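Local coordinates for increased recombination centers protein 6 (Saccharomyces cerevisiae, PDB 3UC9) that serves as a clathrin coat accessory factor related to small G proteins and is involved in gross chromosomal rearrangements and telomere healing, at residues Thr43-Leu46 / Gln47-His51; Arg188-Glu191 / Ile192-His196; Thr64-Arg68 / Tyr69-His73. One frame throughout, in Å; residues are numbered along the deposited sequence.

Contact 1: Thr43-Leu46 / Gln47-His51; sequences TQFL and QDLFH
Phe45 and Leu49, one helical turn apart, lie side by side and point the same way, with CD2 of Leu49 3.5 Å from CZ of Phe45, at the far end of the ring. Both side chains have CG turned away from the backbone N and beside the carbonyl carbon (chi1 177° for Phe45, -176° for Leu49), which is why they leave helix 39-50 in step. The next pair, Leu46 and Phe50, takes the other common helical choice, CG beside the backbone N, and here the two chains cross at a slant, meeting at Leu46 CD2 and Phe50 CD2, 3.9 Å apart. Leu49 also presents its CG over the centre of the Phe50 ring, 4.0 Å above the plane, so these neighbours pack too. Phe45 CE2 and Phe50 CE2 approach more loosely, at 4.3 Å. Underneath, Leu49 N donates to Phe45 O (2.9 Å) and Phe50 N to Leu46 O (2.9 Å), the ordinary helical bonds. His51, with positive phi, then breaks the helical run. Large apolar residues suit these positions because Phe45 rests on Leu186 and Ile189 of helix 185-195 and Leu49 on Ile189, while Leu46 and Phe50 rest on Leu76 of strand 71-81. The arrangement is that of the first helix of a Rossmann-like, small G protein-related fold, its apolar side buried against the central sheet and helix 185-195.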
# COMPACT_ATOMS: atom_id res chain seq x y z
N THR A 43 -12.10 -0.76 -5.57
CA THR A 43 -12.56 -2.08 -6.05
C THR A 43 -11.97 -2.39 -7.44
O THR A 43 -11.54 -3.53 -7.70
CB THR A 43 -14.12 -2.23 -6.05
OG1 THR A 43 -14.69 -1.42 -7.08
CG2 THR A 43 -14.70 -1.84 -4.71
N GLN A 44 -11.93 -1.39 -8.31
CA GLN A 44 -11.28 -1.53 -9.62
C GLN A 44 -9.77 -1.80 -9.48
O GLN A 44 -9.21 -2.63 -10.20
CB GLN A 44 -11.51 -0.27 -10.48
CG GLN A 44 -12.94 -0.01 -10.90
CD GLN A 44 -13.03 1.04 -12.01
OE1 GLN A 44 -13.54 0.77 -13.10
NE2 GLN A 44 -12.50 2.23 -11.75
N PHE A 45 -9.12 -1.09 -8.56
CA PHE A 45 -7.69 -1.31 -8.27
C PHE A 45 -7.44 -2.75 -7.84
O PHE A 45 -6.47 -3.37 -8.28
CB PHE A 45 -7.24 -0.34 -7.17
CG PHE A 45 -5.81 -0.51 -6.73
CD1 PHE A 45 -4.80 0.26 -7.29
CD2 PHE A 45 -5.48 -1.41 -5.74
CE1 PHE A 45 -3.48 0.13 -6.88
CE2 PHE A 45 -4.14 -1.55 -5.32
CZ PHE A 45 -3.16 -0.79 -5.90
N LEU A 46 -8.31 -3.29 -7.00
CA LEU A 46 -8.15 -4.67 -6.52
C LEU A 46 -8.27 -5.66 -7.67
O LEU A 46 -7.51 -6.63 -7.74
CB LEU A 46 -9.17 -5.01 -5.44
CG LEU A 46 -9.02 -4.28 -4.10
CD1 LEU A 46 -10.27 -4.46 -3.26
CD2 LEU A 46 -7.79 -4.74 -3.34
N GLN A 47 -9.21 -5.43 -8.56
CA GLN A 47 -9.34 -6.26 -9.75
C GLN A 47 -8.09 -6.19 -10.62
O GLN A 47 -7.60 -7.22 -11.10
CB GLN A 47 -10.59 -5.88 -10.56
CG GLN A 47 -10.79 -6.70 -11.85
CD GLN A 47 -10.85 -8.19 -11.59
OE1 GLN A 47 -11.55 -8.64 -10.68
NE2 GLN A 47 -10.11 -8.97 -12.38
N ASP A 48 -7.58 -4.98 -10.85
CA ASP A 48 -6.47 -4.78 -11.78
C ASP A 48 -5.13 -5.33 -11.27
O ASP A 48 -4.36 -5.92 -12.02
CB ASP A 48 -6.32 -3.29 -12.13
CG ASP A 48 -7.48 -2.77 -12.99
OD1 ASP A 48 -8.21 -3.58 -13.60
OD2 ASP A 48 -7.66 -1.53 -13.04
N LEU A 49 -4.87 -5.15 -9.98
CA LEU A 49 -3.59 -5.57 -9.41
C LEU A 49 -3.63 -6.99 -8.87
O LEU A 49 -2.68 -7.75 -9.06
CB LEU A 49 -3.18 -4.60 -8.30
CG LEU A 49 -1.81 -4.84 -7.67
CD1 LEU A 49 -0.71 -4.91 -8.71
CD2 LEU A 49 -1.53 -3.75 -6.64
N PHE A 50 -4.71 -7.34 -8.18
CA PHE A 50 -4.80 -8.63 -7.48
C PHE A 50 -5.77 -9.63 -8.11
O PHE A 50 -5.86 -10.76 -7.64
CB PHE A 50 -5.20 -8.42 -6.03
CG PHE A 50 -4.22 -7.60 -5.24
CD1 PHE A 50 -2.95 -8.08 -4.98
CD2 PHE A 50 -4.57 -6.36 -4.75
CE1 PHE A 50 -2.05 -7.33 -4.25
CE2 PHE A 50 -3.68 -5.61 -4.03
CZ PHE A 50 -2.42 -6.10 -3.78
N HIS A 51 -6.50 -9.21 -9.14
CA HIS A 51 -7.51 -10.05 -9.78
C HIS A 51 -8.51 -10.57 -8.75
O HIS A 51 -8.89 -11.75 -8.75
CB HIS A 51 -6.83 -11.18 -10.57
CG HIS A 51 -5.73 -10.69 -11.45
ND1 HIS A 51 -4.40 -10.94 -11.19
CD2 HIS A 51 -5.77 -9.93 -12.57
CE1 HIS A 51 -3.66 -10.37 -12.13
NE2 HIS A 51 -4.46 -9.75 -12.98

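Contact 2: Arg188-Glu191 / Ile192-His196; sequences RIQE and IIDTH
Ile192 lays its CG1 over the centre of the Arg188 guanidinium, 3.5 Å from CZ, the two side chains crossing at about a right angle. The arginine gets there because its chain, with CG anti to the backbone N (chi1 176°), bends at chi2. An aliphatic branch suits this face, since it leaves the N-H groups round the rim to polar partners: NH1 donates to Glu191 OE1 at 2.9 Å, approaching from above the carboxylate plane, and NH2 forms a salt bridge with Glu164. The main-chain bonds are regular, among them Ile192 N to Arg188 O. All this belongs to helix 185-195, the last helix of a fold that follows small G proteins in its topology; its buried side sets Ile189 and Ile193 against strand 133-138 and helix 39-50. Near the end of the helix, Glu191 O takes two donors from Thr195, N at 2.9 Å and OG1 also at 2.9 Å, which arrive from opposite faces of the carbonyl plane. A short hydroxyl such as threonine's can fold back in this way and satisfy itself on the preceding turn. On the flank, a water accepts from Gln190 NE2 (3.0 Å) and donates to Asp194 OD1 (2.9 Å), joining residues whose amide and carboxylate planes are turned 48° apart. Asp194 OD1 also accepts from Trp65 NE1 and Asn67 ND2, three donors in all converging on one carboxylate oxygen.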
# COMPACT_ATOMS: atom_id res chain seq x y z
N ARG A 188 4.70 -0.32 -11.39
CA ARG A 188 5.62 0.00 -10.29
C ARG A 188 5.17 -0.63 -8.98
O ARG A 188 5.98 -1.17 -8.22
CB ARG A 188 5.74 1.51 -10.10
CG ARG A 188 6.61 1.94 -8.90
CD ARG A 188 8.03 1.32 -8.89
NE ARG A 188 8.75 1.67 -7.66
CZ ARG A 188 9.67 0.92 -7.05
NH1 ARG A 188 10.05 -0.27 -7.52
NH2 ARG A 188 10.23 1.38 -5.93
N ILE A 189 3.88 -0.52 -8.70
CA ILE A 189 3.33 -1.12 -7.48
C ILE A 189 3.58 -2.63 -7.50
O ILE A 189 4.00 -3.21 -6.48
CB ILE A 189 1.82 -0.81 -7.33
CG1 ILE A 189 1.58 0.70 -7.29
CG2 ILE A 189 1.29 -1.46 -6.03
CD1 ILE A 189 0.11 1.11 -7.19
N GLN A 190 3.36 -3.27 -8.64
CA GLN A 190 3.66 -4.71 -8.79
C GLN A 190 5.12 -5.01 -8.45
O GLN A 190 5.42 -6.01 -7.80
CB GLN A 190 3.34 -5.17 -10.22
CG GLN A 190 3.53 -6.66 -10.46
CD GLN A 190 3.24 -7.06 -11.91
OE1 GLN A 190 3.20 -6.22 -12.80
NE2 GLN A 190 3.02 -8.35 -12.14
N GLU A 191 6.03 -4.15 -8.90
CA GLU A 191 7.46 -4.31 -8.62
C GLU A 191 7.79 -4.17 -7.14
O GLU A 191 8.65 -4.88 -6.61
CB GLU A 191 8.27 -3.26 -9.40
CG GLU A 191 9.77 -3.41 -9.27
CD GLU A 191 10.55 -2.48 -10.19
OE1 GLU A 191 10.24 -1.27 -10.21
OE2 GLU A 191 11.47 -2.95 -10.87
N ILE A 192 7.12 -3.24 -6.48
CA ILE A 192 7.31 -3.04 -5.04
C ILE A 192 6.91 -4.30 -4.29
O ILE A 192 7.61 -4.75 -3.40
CB ILE A 192 6.54 -1.81 -4.55
CG1 ILE A 192 7.20 -0.53 -5.08
CG2 ILE A 192 6.49 -1.79 -3.03
CD1 ILE A 192 6.43 0.76 -4.74
N ILE A 193 5.80 -4.92 -4.70
CA ILE A 193 5.35 -6.14 -4.04
C ILE A 193 6.30 -7.30 -4.37
O ILE A 193 6.68 -8.07 -3.49
CB ILE A 193 3.90 -6.47 -4.41
CG1 ILE A 193 2.99 -5.32 -3.94
CG2 ILE A 193 3.44 -7.80 -3.75
CD1 ILE A 193 1.54 -5.42 -4.36
N ASP A 194 6.69 -7.41 -5.64
CA ASP A 194 7.63 -8.44 -6.08
C ASP A 194 8.95 -8.41 -5.32
O ASP A 194 9.50 -9.47 -5.01
CB ASP A 194 7.97 -8.28 -7.57
CG ASP A 194 6.88 -8.78 -8.49
OD1 ASP A 194 5.96 -9.50 -8.05
OD2 ASP A 194 6.98 -8.46 -9.70
N THR A 195 9.47 -7.22 -5.04
CA THR A 195 10.80 -7.08 -4.45
C THR A 195 10.76 -7.00 -2.92
O THR A 195 11.80 -6.91 -2.28
CB THR A 195 11.56 -5.86 -5.05
OG1 THR A 195 10.84 -4.65 -4.80
CG2 THR A 195 11.76 -6.04 -6.57
N HIS A 196 9.55 -7.05 -2.35
CA HIS A 196 9.35 -7.06 -0.90
C HIS A 196 9.97 -8.29 -0.23
O HIS A 196 9.89 -9.39 -0.76
CB HIS A 196 7.85 -6.99 -0.57
CG HIS A 196 7.54 -6.96 0.90
ND1 HIS A 196 7.78 -5.86 1.70
CD2 HIS A 196 7.02 -7.91 1.71
CE1 HIS A 196 7.41 -6.14 2.94
NE2 HIS A 196 6.93 -7.37 2.97
O HOH W 1 4.11 -10.24 -10.09

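Contact 3: Thr64-Arg68 / Tyr69-His73; sequences TWENR and YYKVH
The side-chain amide of Asn67 stands over one face of the Tyr70 ring, almost upright on it with the two planes 85° apart, and brings ND2 to 3.3 Å from CE2. Both residues sit in the turn of the beta hairpin made by strands 59-66 and 71-81, whose antiparallel register is fixed by the hydrogen-bonded pair Trp65 and Val72. Asn67 shapes the turn with its own side chain: OD1 accepts from Tyr69 N at 2.8 Å, closing an Asx turn, and from Tyr70 N at 2.9 Å. Asn67 N closes the loop from the backbone by donating to Tyr70 O (3.1 Å). The first torsion of Asn67 (chi1 49°) sets CG between its backbone N and carbonyl carbon and so curls OD1 back over the turn. A leucine here would probably leave the amides of Tyr69 and Tyr70 without their shared acceptor and free the turn to shift. Beyond the turn, Glu66 and Lys71, long polar chains suited to the exposed face, run alongside each other, CB of the first 3.8 Å from CG of the second. Trp65 and Val72, on the opposite face, are buried; Tyr70 reaches from the turn to bond through OH with Asp194 O and Trp198 NE1. Beside it, Val72 tucks a methyl against the base of the tryptophan, its CG1 3.9 Å from Trp65 CB.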
# COMPACT_ATOMS: atom_id res chain seq x y z
N THR A 64 -2.60 -15.74 -3.81
CA THR A 64 -1.24 -16.06 -4.21
C THR A 64 -0.63 -14.86 -4.89
O THR A 64 -1.25 -14.25 -5.77
CB THR A 64 -1.20 -17.28 -5.13
OG1 THR A 64 -1.86 -18.38 -4.50
CG2 THR A 64 0.25 -17.68 -5.41
N TRP A 65 0.57 -14.48 -4.44
CA TRP A 65 1.36 -13.51 -5.18
C TRP A 65 2.48 -14.27 -5.84
O TRP A 65 3.32 -14.86 -5.16
CB TRP A 65 1.92 -12.41 -4.29
CG TRP A 65 2.61 -11.34 -5.10
CD1 TRP A 65 3.94 -11.23 -5.35
CD2 TRP A 65 1.98 -10.27 -5.80
NE1 TRP A 65 4.19 -10.15 -6.15
CE2 TRP A 65 3.00 -9.54 -6.45
CE3 TRP A 65 0.66 -9.85 -5.94
CZ2 TRP A 65 2.74 -8.41 -7.21
CZ3 TRP A 65 0.40 -8.72 -6.71
CH2 TRP A 65 1.43 -8.01 -7.33
N GLU A 66 2.50 -14.25 -7.17
CA GLU A 66 3.45 -15.04 -7.92
C GLU A 66 4.09 -14.21 -9.02
O GLU A 66 3.46 -13.36 -9.65
CB GLU A 66 2.79 -16.30 -8.49
CG GLU A 66 1.53 -16.06 -9.33
CD GLU A 66 0.83 -17.37 -9.75
OE1 GLU A 66 1.42 -18.46 -9.58
OE2 GLU A 66 -0.31 -17.29 -10.25
N ASN A 67 5.37 -14.47 -9.23
CA ASN A 67 6.12 -13.88 -10.33
C ASN A 67 7.02 -14.97 -10.87
O ASN A 67 6.84 -16.15 -10.54
CB ASN A 67 6.89 -12.64 -9.84
CG ASN A 67 7.69 -12.91 -8.58
OD1 ASN A 67 8.45 -13.88 -8.51
ND2 ASN A 67 7.50 -12.07 -7.57
N ARG A 68 7.98 -14.59 -11.70
CA ARG A 68 8.89 -15.57 -12.30
C ARG A 68 9.86 -16.22 -11.31
O ARG A 68 10.47 -17.24 -11.63
CB ARG A 68 9.69 -14.90 -13.42
CG ARG A 68 8.85 -14.56 -14.62
CD ARG A 68 9.67 -13.75 -15.62
NE ARG A 68 9.73 -12.34 -15.24
CZ ARG A 68 10.59 -11.46 -15.75
NH1 ARG A 68 11.50 -11.83 -16.64
NH2 ARG A 68 10.56 -10.19 -15.34
N TYR A 69 10.00 -15.64 -10.12
CA TYR A 69 11.01 -16.06 -9.14
C TYR A 69 10.43 -16.91 -8.01
O TYR A 69 11.00 -17.92 -7.64
CB TYR A 69 11.70 -14.82 -8.55
CG TYR A 69 12.14 -13.87 -9.64
CD1 TYR A 69 13.09 -14.25 -10.58
CD2 TYR A 69 11.56 -12.60 -9.76
CE1 TYR A 69 13.48 -13.39 -11.60
CE2 TYR A 69 11.95 -11.73 -10.77
CZ TYR A 69 12.90 -12.14 -11.69
OH TYR A 69 13.29 -11.28 -12.69
N TYR A 70 9.28 -16.49 -7.47
CA TYR A 70 8.70 -17.17 -6.31
C TYR A 70 7.18 -17.05 -6.26
O TYR A 70 6.59 -16.27 -7.01
CB TYR A 70 9.30 -16.60 -5.02
CG TYR A 70 8.90 -15.16 -4.72
CD1 TYR A 70 7.76 -14.88 -3.99
CD2 TYR A 70 9.68 -14.08 -5.17
CE1 TYR A 70 7.38 -13.57 -3.71
CE2 TYR A 70 9.31 -12.76 -4.89
CZ TYR A 70 8.15 -12.51 -4.15
OH TYR A 70 7.74 -11.23 -3.87
N LYS A 71 6.57 -17.83 -5.36
CA LYS A 71 5.16 -17.72 -5.00
C LYS A 71 5.09 -17.56 -3.49
O LYS A 71 5.82 -18.25 -2.77
CB LYS A 71 4.38 -19.00 -5.32
CG LYS A 71 4.28 -19.40 -6.77
CD LYS A 71 3.84 -20.87 -6.91
CE LYS A 71 2.58 -21.20 -6.11
NZ LYS A 71 2.18 -22.63 -6.28
N VAL A 72 4.23 -16.66 -3.02
CA VAL A 72 3.97 -16.52 -1.59
C VAL A 72 2.46 -16.36 -1.41
O VAL A 72 1.78 -15.85 -2.29
CB VAL A 72 4.74 -15.32 -0.98
CG1 VAL A 72 4.19 -14.00 -1.53
CG2 VAL A 72 4.69 -15.37 0.54
N HIS A 73 1.94 -16.85 -0.29
CA HIS A 73 0.52 -16.74 -0.00
C HIS A 73 0.29 -15.59 0.98
O HIS A 73 1.01 -15.48 1.97
CB HIS A 73 -0.02 -18.05 0.56
CG HIS A 73 -0.02 -19.17 -0.44
ND1 HIS A 73 -1.15 -19.59 -1.09
CD2 HIS A 73 0.99 -19.94 -0.92
CE1 HIS A 73 -0.85 -20.57 -1.92
NE2 HIS A 73 0.45 -20.80 -1.84

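Contacts 1 and 2, both partly buried, each lie within a single helix, and those helices pack together on one face of the sheet: Leu49 CD2 meets Ile189 CG2 at 3.7 Å. Contact 3, a surface hairpin at the sheet's outer strand, joins two strands instead. The chemistry changes with place, from the apolar stripe of contact 1, through the mixed one of contact 2, buried on one side and charged on the other, to the turn amides and exposed chains of contact 3. Trp65 is where the three meet, since its ring packs on Phe50 and on Ile193. Bonds to Asp194 then fasten the hairpin to the end of helix 185-195, whereas contacts 1 and 2 touch through apolar packing.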